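Local structure of charybdin (Charybdis maritima, 2B7U) at residues M208-N213 with G241-H246. The protein is a single-chain plant ribosome-inactivating protein with the mixed alpha/beta fold of that family. Numbering follows the deposited sequence.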
loop_
_atom_site.group_PDB
_atom_site.type_symbol
_atom_site.label_atom_id
_atom_site.label_comp_id
_atom_site.label_asym_id
_atom_site.label_seq_id
_atom_site.Cartn_x
_atom_site.Cartn_y
_atom_site.Cartn_z
ATOM N N MET A 208 -3.514 -12.118 -12.739
ATOM C CA MET A 208 -4.332 -12.330 -13.949
ATOM C C MET A 208 -3.878 -11.460 -15.120
ATOM O O MET A 208 -3.867 -11.884 -16.293
ATOM C CB MET A 208 -5.819 -12.023 -13.698
ATOM C CG MET A 208 -6.477 -12.904 -12.724
ATOM S SD MET A 208 -8.150 -12.282 -12.383
ATOM C CE MET A 208 -8.489 -13.270 -10.967
ATOM N N ILE A 209 -3.563 -10.209 -14.819
ATOM C CA ILE A 209 -3.152 -9.222 -15.839
ATOM C C ILE A 209 -1.802 -9.603 -16.439
ATOM O O ILE A 209 -1.676 -9.682 -17.668
ATOM C CB ILE A 209 -3.112 -7.820 -15.242
ATOM C CG1 ILE A 209 -4.553 -7.369 -14.928
ATOM C CG2 ILE A 209 -2.438 -6.821 -16.188
ATOM C CD1 ILE A 209 -4.590 -6.254 -13.945
ATOM N N LEU A 210 -0.801 -9.883 -15.609
ATOM C CA LEU A 210 0.515 -10.218 -16.147
ATOM C C LEU A 210 0.517 -11.600 -16.806
ATOM O O LEU A 210 1.186 -11.801 -17.806
ATOM C CB LEU A 210 1.578 -10.153 -15.070
ATOM C CG LEU A 210 1.837 -8.764 -14.527
ATOM C CD1 LEU A 210 3.032 -8.800 -13.608
ATOM C CD2 LEU A 210 2.064 -7.754 -15.653
ATOM N N LYS A 211 -0.226 -12.552 -16.255
ATOM C CA LYS A 211 -0.270 -13.877 -16.885
ATOM C C LYS A 211 -0.984 -13.772 -18.229
ATOM O O LYS A 211 -0.582 -14.448 -19.210
ATOM C CB LYS A 211 -0.874 -14.939 -15.939
ATOM C CG LYS A 211 -0.464 -16.352 -16.306
ATOM C CD LYS A 211 0.943 -16.696 -15.930
ATOM C CE LYS A 211 1.251 -18.142 -16.298
ATOM N NZ LYS A 211 2.643 -18.505 -15.991
ATOM N N SER A 212 -2.031 -12.946 -18.332
ATOM C CA SER A 212 -2.707 -12.715 -19.608
ATOM C C SER A 212 -1.737 -12.138 -20.647
ATOM O O SER A 212 -1.762 -12.548 -21.818
ATOM C CB SER A 212 -3.903 -11.785 -19.453
ATOM O OG SER A 212 -4.944 -12.470 -18.784
ATOM N N ASN A 213 -0.886 -11.205 -20.239
ATOM C CA ASN A 213 0.065 -10.571 -21.161
ATOM C C ASN A 213 1.153 -11.536 -21.612
ATOM O O ASN A 213 1.638 -11.437 -22.730
ATOM C CB ASN A 213 0.684 -9.339 -20.497
ATOM C CG ASN A 213 1.450 -8.427 -21.474
ATOM O OD1 ASN A 213 0.884 -7.904 -22.414
ATOM N ND2 ASN A 213 2.713 -8.184 -21.183
ATOM N N GLY A 241 -3.455 1.134 -10.324
ATOM C CA GLY A 241 -2.437 2.154 -10.411
ATOM C C GLY A 241 -1.031 1.636 -10.594
ATOM O O GLY A 241 -0.145 2.333 -11.108
ATOM N N ILE A 242 -0.800 0.423 -10.094
ATOM C CA ILE A 242 0.488 -0.255 -10.176
ATOM C C ILE A 242 0.213 -1.755 -9.997
ATOM O O ILE A 242 -0.762 -2.140 -9.347
ATOM C CB ILE A 242 1.524 0.364 -9.163
ATOM C CG1 ILE A 242 2.953 -0.102 -9.496
ATOM C CG2 ILE A 242 1.136 0.045 -7.742
ATOM C CD1 ILE A 242 3.990 0.854 -9.021
ATOM N N VAL A 243 1.038 -2.578 -10.620
ATOM C CA VAL A 243 0.817 -4.020 -10.731
ATOM C C VAL A 243 1.887 -4.830 -10.003
ATOM O O VAL A 243 3.067 -4.602 -10.234
ATOM C CB VAL A 243 0.793 -4.430 -12.224
ATOM C CG1 VAL A 243 0.494 -5.886 -12.350
ATOM C CG2 VAL A 243 -0.209 -3.562 -13.007
ATOM N N GLU A 244 1.496 -5.781 -9.147
ATOM C CA GLU A 244 2.460 -6.670 -8.511
ATOM C C GLU A 244 3.019 -7.663 -9.522
ATOM O O GLU A 244 2.310 -8.044 -10.435
ATOM C CB GLU A 244 1.770 -7.451 -7.386
ATOM C CG GLU A 244 2.740 -8.015 -6.423
ATOM C CD GLU A 244 2.124 -8.897 -5.390
ATOM O OE1 GLU A 244 1.364 -9.796 -5.753
ATOM O OE2 GLU A 244 2.458 -8.721 -4.186
ATOM N N GLN A 245 4.266 -8.108 -9.349
ATOM C CA GLN A 245 4.905 -9.036 -10.307
ATOM C C GLN A 245 5.364 -10.309 -9.608
ATOM O O GLN A 245 6.492 -10.401 -9.157
ATOM C CB GLN A 245 6.095 -8.360 -11.002
ATOM C CG GLN A 245 6.634 -9.210 -12.135
ATOM C CD GLN A 245 7.793 -8.601 -12.891
ATOM O OE1 GLN A 245 8.133 -9.119 -13.960
ATOM N NE2 GLN A 245 8.396 -7.506 -12.373
ATOM N N HIS A 246 4.476 -11.294 -9.533
ATOM C CA HIS A 246 4.804 -12.591 -8.965
ATOM C C HIS A 246 5.715 -13.393 -9.933
ATOM O O HIS A 246 5.522 -13.359 -11.143
ATOM C CB HIS A 246 3.509 -13.354 -8.679
ATOM C CG HIS A 246 3.713 -14.609 -7.895
ATOM N ND1 HIS A 246 3.401 -14.716 -6.555
ATOM C CD2 HIS A 246 4.224 -15.805 -8.257
ATOM C CE1 HIS A 246 3.714 -15.927 -6.131
ATOM N NE2 HIS A 246 4.205 -16.611 -7.145
#
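Leu210 reaches out from helix 202-214 and sets its isobutyl end against the extended loop Val243 to Gln245. The side chains of Leu210 and Val243 point past one another and lie side by side, so they meet flank to flank, with Leu210 CG 3.9 Å from Val243 CG1. That methyl is the branch of Val243 that lies anti to the backbone N (chi1 -177°), and it is about equally near both leucine methyls, 4.1 Å from Leu210 CD1 and from Leu210 CD2. CD1 does more: Leu210 CD1 nestles against the backbone, 3.3 Å from Glu244 O and 3.8 Å from Gln245 CA. It also lies alongside the start of the Gln245 side chain, with Leu210 CD1 3.9 Å from Gln245 CG. From there the glutamine runs on fully extended, carrying its amide away to Leu46 O, which takes a hydrogen bond from NE2, and to Arg250 NH1, which bonds to OE1; both polar atoms are thus satisfied.

In the ribosome-inactivating protein fold this contact is peripheral, its centre about 16 Å from the centre of the chain, in the C-terminal part, where the segment after helix 233-237 returns across helix 202-214. Glu244 touches Asp77, in the turn between sheet strands 67-74 and 80-84. No hydrogen bond joins 208-213 to 241-246, but one turn earlier on the same helix Ser206 OG bonds to Glu244 N. Strands 38-40 and 43-45 close over the apolar cluster, Trp38 and Val45 each touching both Leu210 and Gln245.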